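Sulfite dehydrogenase (Paracoccus pantotrophus, PDB 2XTS) oxidises protein-bound sulfane sulfur at a molybdenum cofactor and probably passes the electrons to the heme c of its cytochrome partner. Local coordinates at residues H75-I80 against D175-G180; E119-G124 against G217-M222; H144-V149 against F197-A202; S266-P271 against L340-V345. All coordinates share one frame; numbering follows the deposited sequence. Where two conformers were deposited one is given.

Interaction 1 of 4, residues H75-I80 against D175-G180; sequences HHSGAI and DASSNG. With MTE (phosphonic acidmono-(2-amino-5,6-dimercapto-4-oxo-3,7,8a,9,10,10a-hexahydro-4H-8-oxa-1,3,9,10-tetraaza-anthracen-7-ylmethyl)ester), chain E; HEC (heme c), chain K.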
# COMPACT_ATOMS: atom_id res chain seq x y z
N HIS A 75 20.31 -5.65 -1.97
CA HIS A 75 20.72 -7.05 -2.17
C HIS A 75 22.23 -7.17 -2.06
O HIS A 75 22.95 -6.20 -2.25
CB HIS A 75 20.34 -7.57 -3.56
CG HIS A 75 18.96 -7.22 -3.95
ND1 HIS A 75 18.60 -6.60 -5.14
CD2 HIS A 75 17.83 -7.35 -3.22
CE1 HIS A 75 17.28 -6.41 -5.13
NE2 HIS A 75 16.80 -6.87 -3.98
N HIS A 76 22.69 -8.39 -1.79
CA HIS A 76 24.12 -8.69 -1.80
C HIS A 76 24.51 -9.70 -2.90
O HIS A 76 25.68 -9.75 -3.27
CB HIS A 76 24.61 -9.18 -0.44
CG HIS A 76 24.48 -8.16 0.66
ND1 HIS A 76 25.52 -7.47 1.24
CD2 HIS A 76 23.36 -7.73 1.29
CE1 HIS A 76 25.03 -6.66 2.17
NE2 HIS A 76 23.73 -6.81 2.21
N SER A 77 23.54 -10.46 -3.43
CA SER A 77 23.78 -11.32 -4.60
C SER A 77 22.58 -11.27 -5.53
O SER A 77 22.30 -12.22 -6.24
CB SER A 77 24.14 -12.76 -4.23
OG SER A 77 23.10 -13.40 -3.52
N GLY A 78 21.90 -10.12 -5.55
CA GLY A 78 20.75 -9.86 -6.42
C GLY A 78 19.43 -10.38 -5.86
O GLY A 78 19.39 -11.06 -4.84
N ALA A 79 18.34 -10.03 -6.53
CA ALA A 79 17.00 -10.43 -6.14
C ALA A 79 16.71 -11.77 -6.78
O ALA A 79 16.61 -11.86 -8.00
CB ALA A 79 15.99 -9.38 -6.62
N ILE A 80 16.55 -12.81 -5.97
CA ILE A 80 16.35 -14.16 -6.50
C ILE A 80 14.89 -14.51 -6.65
O ILE A 80 14.02 -13.97 -5.97
CB ILE A 80 17.04 -15.23 -5.60
CG1 ILE A 80 16.50 -15.19 -4.17
CG2 ILE A 80 18.56 -15.01 -5.62
CD1 ILE A 80 16.83 -16.45 -3.35
N ASP A 175 19.53 -17.05 -0.80
CA ASP A 175 20.41 -16.48 -1.80
C ASP A 175 21.88 -16.86 -1.58
O ASP A 175 22.26 -17.36 -0.52
CB ASP A 175 20.23 -14.95 -1.91
CG ASP A 175 20.44 -14.20 -0.59
OD1 ASP A 175 20.15 -14.75 0.50
OD2 ASP A 175 20.85 -13.01 -0.67
N ALA A 176 22.70 -16.63 -2.60
CA ALA A 176 24.13 -16.91 -2.52
C ALA A 176 24.81 -16.14 -1.40
O ALA A 176 25.67 -16.67 -0.69
CB ALA A 176 24.82 -16.60 -3.84
N SER A 177 24.36 -14.91 -1.18
CA SER A 177 24.99 -14.08 -0.18
C SER A 177 24.69 -14.52 1.24
O SER A 177 25.45 -14.17 2.13
CB SER A 177 24.61 -12.62 -0.34
OG SER A 177 23.33 -12.33 0.20
N SER A 178 23.57 -15.22 1.43
CA SER A 178 23.06 -15.74 2.72
C SER A 178 22.61 -14.65 3.70
O SER A 178 21.57 -14.81 4.36
CB SER A 178 24.03 -16.71 3.41
OG SER A 178 24.76 -16.15 4.50
N ASN A 179 23.37 -13.58 3.86
CA ASN A 179 23.01 -12.50 4.78
C ASN A 179 22.78 -12.99 6.20
O ASN A 179 21.91 -12.51 6.91
CB ASN A 179 21.77 -11.77 4.28
CG ASN A 179 21.70 -10.33 4.78
OD1 ASN A 179 20.94 -9.98 5.70
ND2 ASN A 179 22.52 -9.49 4.19
N GLY A 180 23.58 -13.95 6.64
CA GLY A 180 23.34 -14.52 7.96
C GLY A 180 23.56 -13.48 9.04
O GLY A 180 24.54 -12.76 9.01
N1 MTE E . 18.40 -10.69 2.97
C2 MTE E . 19.11 -11.46 2.15
N2 MTE E . 18.84 -12.79 2.11
N3 MTE E . 20.06 -10.96 1.35
C4 MTE E . 20.38 -9.64 1.33
O4 MTE E . 21.28 -9.25 0.54
N5 MTE E . 19.95 -7.40 2.37
C6 MTE E . 19.57 -6.87 3.66
C7 MTE E . 18.15 -7.22 4.10
N8 MTE E . 17.93 -8.64 3.95
C9 MTE E . 19.67 -8.74 2.22
C10 MTE E . 18.65 -9.35 3.07
C1' MTE E . 19.76 -5.37 3.77
S1' MTE E . 21.38 -4.73 3.95
C2' MTE E . 18.70 -4.52 3.83
S2' MTE E . 18.89 -2.84 4.14
C3' MTE E . 17.30 -5.07 3.65
O3' MTE E . 17.25 -6.47 3.31
C4' MTE E . 16.60 -4.34 2.51
O4' MTE E . 15.25 -4.81 2.40
P MTE E . 14.51 -4.48 1.02
O1P MTE E . 14.54 -2.92 1.04
O2P MTE E . 15.30 -4.99 -0.14
O3P MTE E . 13.12 -5.01 1.19
FE HEC K . 35.03 -12.15 -3.17
CHA HEC K . 33.72 -10.07 -0.82
CHB HEC K . 36.78 -13.77 -0.73
CHC HEC K . 36.04 -14.41 -5.44
CHD HEC K . 33.84 -10.19 -5.64
NA HEC K . 35.22 -11.96 -1.17
C1A HEC K . 34.63 -10.99 -0.40
C2A HEC K . 35.10 -11.11 0.96
C3A HEC K . 35.95 -12.14 0.98
C4A HEC K . 36.03 -12.69 -0.36
CMA HEC K . 36.73 -12.72 2.18
CAA HEC K . 34.67 -10.19 2.14
CBA HEC K . 35.46 -8.88 2.14
CGA HEC K . 35.14 -8.01 3.31
O1A HEC K . 34.00 -8.00 3.78
O2A HEC K . 36.11 -7.36 3.77
NB HEC K . 36.14 -13.79 -3.10
C1B HEC K . 36.77 -14.33 -1.99
C2B HEC K . 37.30 -15.63 -2.35
C3B HEC K . 37.12 -15.80 -3.67
C4B HEC K . 36.37 -14.67 -4.15
CMB HEC K . 38.14 -16.49 -1.37
CAB HEC K . 37.50 -17.00 -4.52
CBB HEC K . 36.93 -18.30 -3.88
NC HEC K . 34.95 -12.26 -5.19
C1C HEC K . 35.47 -13.27 -5.94
C2C HEC K . 35.26 -12.97 -7.33
C3C HEC K . 34.63 -11.78 -7.39
C4C HEC K . 34.48 -11.31 -6.04
CMC HEC K . 35.66 -13.89 -8.50
CAC HEC K . 34.20 -10.91 -8.57
CBC HEC K . 33.51 -11.51 -9.73
ND HEC K . 33.97 -10.45 -3.21
C1D HEC K . 33.47 -9.86 -4.36
C2D HEC K . 32.56 -8.80 -4.03
C3D HEC K . 32.50 -8.79 -2.55
C4D HEC K . 33.40 -9.81 -2.11
CMD HEC K . 31.72 -7.91 -4.94
CAD HEC K . 31.64 -7.86 -1.72
CBD HEC K . 30.28 -8.51 -1.48
CGD HEC K . 29.38 -7.69 -0.61
O1D HEC K . 29.83 -6.70 0.01
O2D HEC K . 28.21 -8.10 -0.46
O HOH W 1 20.90 -10.93 -2.46
O HOH W 2 21.88 -15.43 -5.21

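Interaction 2 of 4, residues E119-G124 against G217-M222; sequences ECAANG and GWEGNM. With CO (cobalt (II) ion), chain G; MTE (phosphonic acidmono-(2-amino-5,6-dimercapto-4-oxo-3,7,8a,9,10,10a-hexahydro-4H-8-oxa-1,3,9,10-tetraaza-anthracen-7-ylmethyl)ester), chain E; 2MO (molybdenum (IV)oxide), chain F.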
# COMPACT_ATOMS: atom_id res chain seq x y z
N GLU A 119 14.68 0.35 7.65
CA GLU A 119 15.66 1.36 7.31
C GLU A 119 17.03 0.69 7.21
O GLU A 119 17.50 0.08 8.16
CB GLU A 119 15.71 2.50 8.31
CG GLU A 119 16.66 3.60 7.88
CD GLU A 119 16.79 4.77 8.84
OE1 GLU A 119 16.42 4.63 10.03
OE2 GLU A 119 17.29 5.82 8.35
N CYS A 120 17.66 0.81 6.06
CA CYS A 120 19.03 0.29 5.93
C CYS A 120 19.94 1.01 6.94
O CYS A 120 19.85 2.20 7.14
CB CYS A 120 19.54 0.54 4.53
SG CYS A 120 21.17 -0.18 4.21
N ALA A 121 20.82 0.24 7.57
CA ALA A 121 21.78 0.77 8.50
C ALA A 121 22.58 1.91 7.89
O ALA A 121 23.00 2.84 8.60
CB ALA A 121 22.74 -0.33 8.93
N ALA A 122 22.81 1.80 6.58
CA ALA A 122 23.61 2.75 5.81
C ALA A 122 22.85 3.99 5.33
O ALA A 122 23.43 4.81 4.63
CB ALA A 122 24.29 2.04 4.63
N ASN A 123 21.57 4.14 5.70
CA ASN A 123 20.79 5.28 5.22
C ASN A 123 21.45 6.58 5.71
O ASN A 123 21.73 6.74 6.89
CB ASN A 123 19.35 5.16 5.71
CG ASN A 123 18.39 6.04 4.94
OD1 ASN A 123 18.60 6.34 3.76
ND2 ASN A 123 17.30 6.41 5.60
N GLY A 124 21.77 7.47 4.78
CA GLY A 124 22.49 8.67 5.14
C GLY A 124 23.97 8.52 5.43
O GLY A 124 24.66 9.47 5.81
N GLY A 217 12.09 -2.03 14.37
CA GLY A 217 12.99 -1.07 14.96
C GLY A 217 14.47 -1.33 14.73
O GLY A 217 15.29 -0.49 15.11
N TRP A 218 14.81 -2.48 14.16
CA TRP A 218 16.20 -2.90 14.01
C TRP A 218 16.67 -2.72 12.56
O TRP A 218 15.87 -2.69 11.61
CB TRP A 218 16.37 -4.35 14.48
CG TRP A 218 16.37 -4.52 15.96
CD1 TRP A 218 15.87 -3.64 16.88
CD2 TRP A 218 16.95 -5.60 16.71
NE1 TRP A 218 16.09 -4.12 18.15
CE2 TRP A 218 16.75 -5.31 18.07
CE3 TRP A 218 17.63 -6.76 16.37
CZ2 TRP A 218 17.23 -6.15 19.08
CZ3 TRP A 218 18.11 -7.58 17.35
CH2 TRP A 218 17.91 -7.28 18.69
N GLU A 219 17.98 -2.53 12.41
CA GLU A 219 18.59 -2.20 11.14
C GLU A 219 18.19 -3.16 10.05
O GLU A 219 18.08 -4.37 10.26
CB GLU A 219 20.12 -2.11 11.32
CG GLU A 219 20.82 -3.44 11.57
CD GLU A 219 22.27 -3.32 12.03
OE1 GLU A 219 22.77 -2.18 12.16
OE2 GLU A 219 22.90 -4.38 12.28
N GLY A 220 18.01 -2.60 8.86
CA GLY A 220 17.45 -3.36 7.75
C GLY A 220 18.21 -4.63 7.42
O GLY A 220 17.63 -5.60 6.94
N ASN A 221 19.53 -4.63 7.60
CA ASN A 221 20.28 -5.84 7.30
C ASN A 221 19.75 -7.08 8.01
O ASN A 221 19.88 -8.19 7.49
CB ASN A 221 21.78 -5.65 7.59
CG ASN A 221 22.60 -6.85 7.16
OD1 ASN A 221 23.04 -7.64 8.01
ND2 ASN A 221 22.72 -7.07 5.85
N MET A 222 19.13 -6.91 9.16
CA MET A 222 18.67 -8.05 9.91
C MET A 222 17.35 -8.59 9.38
O MET A 222 16.92 -9.66 9.80
CB MET A 222 18.62 -7.68 11.37
CG MET A 222 19.98 -7.25 11.90
SD MET A 222 19.91 -6.82 13.65
CE MET A 222 20.11 -8.42 14.42
CO CO G . 24.18 -1.43 13.49
N1 MTE E . 18.40 -10.69 2.97
C2 MTE E . 19.11 -11.46 2.15
N2 MTE E . 18.84 -12.79 2.11
N3 MTE E . 20.06 -10.96 1.35
C4 MTE E . 20.38 -9.64 1.33
O4 MTE E . 21.28 -9.25 0.54
N5 MTE E . 19.95 -7.40 2.37
C6 MTE E . 19.57 -6.87 3.66
C7 MTE E . 18.15 -7.22 4.10
N8 MTE E . 17.93 -8.64 3.95
C9 MTE E . 19.67 -8.74 2.22
C10 MTE E . 18.65 -9.35 3.07
C1' MTE E . 19.76 -5.37 3.77
S1' MTE E . 21.38 -4.73 3.95
C2' MTE E . 18.70 -4.52 3.83
S2' MTE E . 18.89 -2.84 4.14
C3' MTE E . 17.30 -5.07 3.65
O3' MTE E . 17.25 -6.47 3.31
C4' MTE E . 16.60 -4.34 2.51
O4' MTE E . 15.25 -4.81 2.40
P MTE E . 14.51 -4.48 1.02
O1P MTE E . 14.54 -2.92 1.04
O2P MTE E . 15.30 -4.99 -0.14
O3P MTE E . 13.12 -5.01 1.19
MO 2MO F . 21.17 -2.51 4.74
OT1 2MO F . 21.25 -2.52 6.53
OT2 2MO F . 22.93 -2.38 3.89
O HOH W 3 14.45 -0.75 10.28
O HOH W 4 24.93 -3.43 13.71
O HOH W 5 25.75 -0.95 12.15

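Interaction 3 of 4, residues H144-V149 against F197-A202; sequences HNMEYV and FANGEA. With MTE (phosphonic acidmono-(2-amino-5,6-dimercapto-4-oxo-3,7,8a,9,10,10a-hexahydro-4H-8-oxa-1,3,9,10-tetraaza-anthracen-7-ylmethyl)ester), chain E.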
# COMPACT_ATOMS: atom_id res chain seq x y z
N HIS A 144 11.64 1.90 3.80
CA HIS A 144 10.26 1.68 3.38
C HIS A 144 9.44 1.30 4.61
O HIS A 144 9.98 1.00 5.66
CB HIS A 144 10.12 0.69 2.20
CG HIS A 144 10.63 -0.70 2.40
ND1 HIS A 144 10.18 -1.54 3.40
CD2 HIS A 144 11.46 -1.43 1.63
CE1 HIS A 144 10.76 -2.72 3.25
NE2 HIS A 144 11.54 -2.68 2.18
N ASN A 145 8.12 1.36 4.46
CA ASN A 145 7.20 1.17 5.57
C ASN A 145 5.97 0.47 5.06
O ASN A 145 5.26 1.00 4.25
CB ASN A 145 6.85 2.53 6.17
CG ASN A 145 6.03 2.47 7.45
OD1 ASN A 145 4.80 2.74 7.43
ND2 ASN A 145 6.66 2.21 8.54
N MET A 146 5.75 -0.73 5.54
CA MET A 146 4.69 -1.58 5.04
C MET A 146 3.93 -2.23 6.20
O MET A 146 4.43 -2.40 7.32
CB MET A 146 5.23 -2.68 4.12
CG MET A 146 6.12 -2.13 3.04
SD MET A 146 6.49 -3.38 1.80
CE MET A 146 7.63 -2.46 0.77
N GLU A 147 2.68 -2.60 5.90
CA GLU A 147 1.86 -3.44 6.77
C GLU A 147 2.17 -4.90 6.48
O GLU A 147 1.88 -5.37 5.39
CB GLU A 147 0.38 -3.17 6.48
CG GLU A 147 -0.60 -4.03 7.28
CD GLU A 147 -2.02 -3.92 6.78
OE1 GLU A 147 -2.31 -4.38 5.66
OE2 GLU A 147 -2.89 -3.43 7.52
N TYR A 148 2.70 -5.61 7.47
CA TYR A 148 3.12 -7.01 7.29
C TYR A 148 2.16 -7.94 7.95
O TYR A 148 1.66 -7.65 9.05
CB TYR A 148 4.52 -7.21 7.88
CG TYR A 148 5.59 -6.49 7.12
CD1 TYR A 148 6.09 -7.02 5.95
CD2 TYR A 148 6.13 -5.30 7.59
CE1 TYR A 148 7.07 -6.36 5.23
CE2 TYR A 148 7.10 -4.63 6.89
CZ TYR A 148 7.59 -5.17 5.72
OH TYR A 148 8.57 -4.50 5.00
N VAL A 149 1.92 -9.08 7.30
CA VAL A 149 1.23 -10.18 7.95
C VAL A 149 2.09 -11.43 7.80
O VAL A 149 2.66 -11.71 6.74
CB VAL A 149 -0.18 -10.41 7.36
CG1 VAL A 149 -0.89 -11.63 8.00
CG2 VAL A 149 -1.00 -9.16 7.54
N PHE A 197 3.14 -11.45 3.73
CA PHE A 197 2.36 -10.41 3.04
C PHE A 197 2.88 -9.05 3.45
O PHE A 197 3.26 -8.85 4.59
CB PHE A 197 0.89 -10.49 3.45
CG PHE A 197 0.22 -11.76 3.10
CD1 PHE A 197 -0.39 -11.96 1.86
CD2 PHE A 197 0.19 -12.78 4.02
CE1 PHE A 197 -1.02 -13.17 1.58
CE2 PHE A 197 -0.43 -13.98 3.72
CZ PHE A 197 -1.04 -14.16 2.51
N ALA A 198 2.92 -8.13 2.49
CA ALA A 198 3.34 -6.75 2.73
C ALA A 198 2.41 -5.86 1.93
O ALA A 198 2.27 -6.01 0.71
CB ALA A 198 4.78 -6.54 2.32
N ASN A 199 1.74 -4.95 2.61
CA ASN A 199 0.75 -4.03 2.04
C ASN A 199 -0.30 -4.83 1.25
O ASN A 199 -0.60 -4.53 0.09
CB ASN A 199 1.44 -2.97 1.18
CG ASN A 199 2.16 -1.94 2.00
OD1 ASN A 199 1.96 -1.81 3.21
ND2 ASN A 199 3.02 -1.18 1.34
N GLY A 200 -0.80 -5.89 1.90
CA GLY A 200 -1.93 -6.63 1.41
C GLY A 200 -1.66 -7.89 0.62
O GLY A 200 -2.46 -8.79 0.63
N GLU A 201 -0.57 -7.92 -0.12
CA GLU A 201 -0.29 -8.98 -1.07
C GLU A 201 1.04 -9.66 -0.74
O GLU A 201 1.74 -9.28 0.20
CB GLU A 201 -0.28 -8.40 -2.49
CG GLU A 201 0.79 -7.33 -2.72
CD GLU A 201 0.77 -6.69 -4.09
OE1 GLU A 201 -0.10 -7.04 -4.94
OE2 GLU A 201 1.64 -5.83 -4.29
N ALA A 202 1.41 -10.67 -1.50
CA ALA A 202 2.69 -11.33 -1.27
C ALA A 202 3.83 -10.33 -1.36
O ALA A 202 3.76 -9.36 -2.12
CB ALA A 202 2.91 -12.47 -2.24
N1 MTE E . 18.40 -10.69 2.97
C2 MTE E . 19.11 -11.46 2.15
N2 MTE E . 18.84 -12.79 2.11
N3 MTE E . 20.06 -10.96 1.35
C4 MTE E . 20.38 -9.64 1.33
O4 MTE E . 21.28 -9.25 0.54
N5 MTE E . 19.95 -7.40 2.37
C6 MTE E . 19.57 -6.87 3.66
C7 MTE E . 18.15 -7.22 4.10
N8 MTE E . 17.93 -8.64 3.95
C9 MTE E . 19.67 -8.74 2.22
C10 MTE E . 18.65 -9.35 3.07
C1' MTE E . 19.76 -5.37 3.77
S1' MTE E . 21.38 -4.73 3.95
C2' MTE E . 18.70 -4.52 3.83
S2' MTE E . 18.89 -2.84 4.14
C3' MTE E . 17.30 -5.07 3.65
O3' MTE E . 17.25 -6.47 3.31
C4' MTE E . 16.60 -4.34 2.51
O4' MTE E . 15.25 -4.81 2.40
P MTE E . 14.51 -4.48 1.02
O1P MTE E . 14.54 -2.92 1.04
O2P MTE E . 15.30 -4.99 -0.14
O3P MTE E . 13.12 -5.01 1.19
O HOH W 6 -0.64 -6.46 4.65

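Interaction 4 of 4, residues S266-P271 against L340-V345; sequences SVITSP and LQSRAV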
# COMPACT_ATOMS: atom_id res chain seq x y z
N SER A 266 14.30 11.93 11.47
CA SER A 266 13.30 12.61 10.67
C SER A 266 13.92 13.27 9.48
O SER A 266 15.12 13.56 9.45
CB SER A 266 12.56 13.68 11.46
OG SER A 266 13.38 14.79 11.75
N VAL A 267 13.08 13.59 8.52
CA VAL A 267 13.47 14.38 7.36
C VAL A 267 12.26 15.10 6.79
O VAL A 267 11.18 14.52 6.71
CB VAL A 267 14.19 13.53 6.25
CG1 VAL A 267 13.29 12.42 5.69
CG2 VAL A 267 14.73 14.44 5.15
N ILE A 268 12.45 16.36 6.41
CA ILE A 268 11.48 17.12 5.64
C ILE A 268 11.57 16.66 4.18
O ILE A 268 12.59 16.79 3.53
CB ILE A 268 11.75 18.63 5.78
CG1 ILE A 268 11.41 19.07 7.21
CG2 ILE A 268 10.90 19.41 4.78
CD1 ILE A 268 11.96 20.46 7.61
N THR A 269 10.47 16.11 3.67
CA THR A 269 10.42 15.61 2.30
C THR A 269 10.01 16.69 1.31
O THR A 269 10.34 16.57 0.14
CB THR A 269 9.51 14.38 2.21
OG1 THR A 269 8.20 14.71 2.68
CG2 THR A 269 10.05 13.26 3.09
N SER A 270 9.32 17.72 1.77
CA SER A 270 9.08 18.87 0.94
C SER A 270 8.84 20.11 1.78
O SER A 270 8.20 20.05 2.79
CB SER A 270 7.90 18.66 0.01
OG SER A 270 6.69 18.76 0.72
N PRO A 271 9.44 21.23 1.37
CA PRO A 271 10.43 21.41 0.30
C PRO A 271 11.67 20.56 0.53
O PRO A 271 12.02 20.25 1.67
CB PRO A 271 10.80 22.90 0.38
CG PRO A 271 9.77 23.53 1.18
CD PRO A 271 9.23 22.48 2.11
N LEU A 340 15.83 24.99 6.73
CA LEU A 340 14.81 24.11 7.29
C LEU A 340 15.46 22.93 7.98
O LEU A 340 16.37 22.31 7.44
CB LEU A 340 13.89 23.56 6.19
CG LEU A 340 13.12 24.53 5.32
CD1 LEU A 340 12.33 23.77 4.29
CD2 LEU A 340 12.22 25.42 6.17
N GLN A 341 14.94 22.58 9.16
CA GLN A 341 15.34 21.39 9.88
C GLN A 341 14.14 20.77 10.57
O GLN A 341 13.20 21.49 10.95
CB GLN A 341 16.36 21.73 10.96
CG GLN A 341 17.67 22.30 10.47
CD GLN A 341 18.66 22.54 11.58
OE1 GLN A 341 18.29 22.70 12.74
NE2 GLN A 341 19.94 22.52 11.23
N SER A 342 14.19 19.46 10.76
CA SER A 342 13.23 18.78 11.59
C SER A 342 13.97 17.96 12.65
O SER A 342 15.07 17.45 12.41
CB SER A 342 12.30 17.91 10.75
OG SER A 342 12.98 16.92 10.01
N ARG A 343 13.34 17.84 13.81
CA ARG A 343 13.93 17.16 14.96
C ARG A 343 12.87 16.28 15.63
O ARG A 343 11.90 16.81 16.20
CB ARG A 343 14.48 18.19 15.95
CG ARG A 343 15.13 17.65 17.19
CD ARG A 343 15.62 18.83 18.05
NE ARG A 343 14.51 19.60 18.62
CZ ARG A 343 14.65 20.75 19.28
NH1 ARG A 343 15.85 21.30 19.43
NH2 ARG A 343 13.59 21.37 19.78
N ALA A 344 13.05 14.96 15.54
CA ALA A 344 12.11 14.01 16.14
C ALA A 344 12.37 13.76 17.62
O ALA A 344 13.52 13.80 18.07
CB ALA A 344 12.20 12.70 15.42
N VAL A 345 11.30 13.49 18.36
CA VAL A 345 11.37 13.08 19.75
C VAL A 345 10.55 11.80 19.86
O VAL A 345 9.47 11.70 19.29
CB VAL A 345 10.78 14.14 20.69
CG1 VAL A 345 10.94 13.69 22.17
CG2 VAL A 345 11.45 15.50 20.42
O HOH W 7 16.24 15.92 10.34
O HOH W 8 14.75 17.61 7.70

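Interaction 1 of 4, residues H75-I80 against D175-G180
Asp175 carries the largest share of this loop-to-loop contact and faces two ways. Its CG stands in the crowded position between backbone N and carbonyl carbon (chi1 57°), so CB lies against the 75-80 loop while the carboxylate reaches the pterin edge of MTE. Asp175 OD1 takes a nearly straight bond from MTE N2 (2.9 Å, 170° at the hydrogen), and Asp175 OD2 accepts from MTE N3 at 3.0 Å; two side-by-side N-H groups thus fix the rotation of the carboxylate. Ser177 OG donates to Asp175 OD2 at 2.7 Å, a third bond to the carboxylate, arriving from above its plane. So many donors are consistent with an ionised Asp175. Ser77 OG, also in the crowded rotamer, accepts a hydrogen bond from Ser177 N at 3.1 Å. A water joins Ser77 OG to Ala176 N, and a second water accepts from Ser77 N and lies within bonding distance of Asp175 OD2, probably linking the two loops. Ile80 lays its CD1 alongside the Asp175 backbone. His76 CB packs tightly on Ser177 CB at 3.4 Å, and His76 CG lies anti to the carbonyl carbon. That torsion sends the ring past the pterin, with heme O2D at its edge, near its plane. His76 ND1 donates to heme O2D at 3.2 Å, a propionate oxygen; Ser51, Arg240 and Ser244 hold the same heme. Arg95 of the cytochrome chain bonds to the Asp175 carbonyl. The arrangement is the pterin pocket of the oxidoreductase molybdopterin-binding domain, placed beside the heme c of the cytochrome chain, consistent with electron transfer between them.

Interaction 2 of 4, residues E119-G124 against G217-M222
Cys120 points its CB away from the 217-222 loop, and with SG anti to the backbone N (chi1 -175°) the thiolate reaches the molybdenum. SG binds Mo at 2.4 Å beside the two dithiolene sulfurs S1' and S2' of MTE. Behind it the loops are joined by one backbone bond, Gly220 N to Glu119 O at 2.8 Å, with the donor above the carbonyl plane. Gly220 has no side chain, and its CA packs close to the Glu119 carbonyl and to the dithiolene. Oxygen OT1 on the metal is received by both loops: Ala121 N donates to it at 3.0 Å, and Asn221 N adds a weak bond. Asn221 holds CG anti to its N, which swings ND2 to 3.3 Å from MTE S1' while OD1 accepts from Arg181. Glu219 leaves its backbone in the crowded rotamer (chi1 70°) and then runs extended to the cobalt ion. Its OE1 passes Ala121 CB at 3.7 Å and ligates cobalt at 2.1 Å, a site shared with Thr259 and His369; OE2 forms a salt bridge with Arg181. Glu119 is extended too (chi1 -176°), and Asn123 ND2 meets the anti lone pair of Glu119 OE2 at 2.8 Å; Lys265 makes a salt bridge to the same oxygen. A type I turn from Cys120 to Asn123 presents the Ala121 N-H to OT1. Thiolate and dithiolene give molybdenum three sulfur ligands, while the Ala121 N-H, with a weaker contribution from Asn221 N, would probably stabilise negative charge on OT1.

Interaction 3 of 4, residues H144-V149 against F197-A202
Met146 leaves the 144-149 strand with CG anti to the carbonyl carbon and then runs fully extended. CB lies 3.5 Å from Asn199 OD1. CG passes at 3.7 Å from Asn199 ND2, the amide crossing the methionine chain at about a right angle. SD meets the methyl CB of Ala198 at 3.6 Å, and the terminal CE sits over the centre of the His144 ring, 3.7 Å above its plane. With that face covered, His144 turns its edge to the cofactor: NE2 donates to MTE O3P at 3.0 Å, almost straight (177°), so this strand also grips the phosphate. The two segments are antiparallel neighbours in one sheet, Tyr148 facing Ala198 as a non-hydrogen-bonded pair and Val149 facing Phe197 as a hydrogen-bonded one. A type I' turn, Ala198 to Glu201, then reverses the chain. At that turn Asn199 extends the pairing with its side chain: OD1 accepts from Glu147 N at 2.9 Å, while Asn199 N donates to Glu147 O at 2.8 Å. Asn199 ND2 goes to Gln68. Tyr148 CE1 shares the Ala198 methyl with Met146, whereas Val149 and Phe197 touch CB to CB on the other face. The Glu147 carboxylate turns to Thr64 and Ile65 of the second subunit.

Interaction 4 of 4, residues S266-P271 against L340-V345
Ser266 OG is held by two partners: Ser342 OG across the contact at 2.8 Å, and the side-chain oxygen of Gln352, which also takes the Ala344 N-H. Both serines keep OG in the crowded position between backbone N and carbonyl carbon (chi1 70° and 60°), which turns the hydroxyls tip to tip between the strands. Two waters extend the polar patch. One accepts from Ile268 N at 2.9 Å and also bonds to Ser342 OG; the other donates to Ser266 O and to Ser342 O, each at 2.8 Å, and so bridges backbones that make no direct bond. Ser342 N is buried without a partner. Further along, the contact turns apolar. Ile268 lays CG1 against Ser342 CB at 3.8 Å and ends with CD1 at 3.9 Å from Leu340 CB, over the backbone of Gln341. Pro271, after a cis peptide bond, meets Leu340 crosswise, its CD 4.0 Å from Leu340 CD1. The strands run roughly antiparallel, 141° apart, but are not sheet neighbours. Strand 265-270 pairs with 282-291, where Thr269 and Ser270 opposite Ser287 form a classic beta bulge; strand 338-346 pairs with 297-303 and 375-378. In this dimerisation domain, of the E-set clan and so probably a beta sandwich, the two strands face each other across the interior, Ile268 touching Ile286 and Ser342 touching Val300, while Val267 points away and touches Cys136 and Gln140 of helix 136-140.

All four contacts are buried; interaction 2 lies nearest the chain centre and no other chain touches it, whereas neighbouring chains partly cover interactions 1 and 3. Interactions 1, 2 and 3 belong to the molybdopterin-binding domain and share one MTE, held at its pterin edge, its dithiolene and its phosphate respectively. Interactions 1 and 2 also touch directly through Asn179 and Asn221, and both join loops, with ligand bonds outnumbering direct links. Interaction 3 is sheet pairing, nested along the chain inside the loop closed by interaction 2. Interaction 4 lies in the dimerisation domain, its centre about 33 Å from that of interaction 1, and relies on hydroxyls, waters and aliphatic packing.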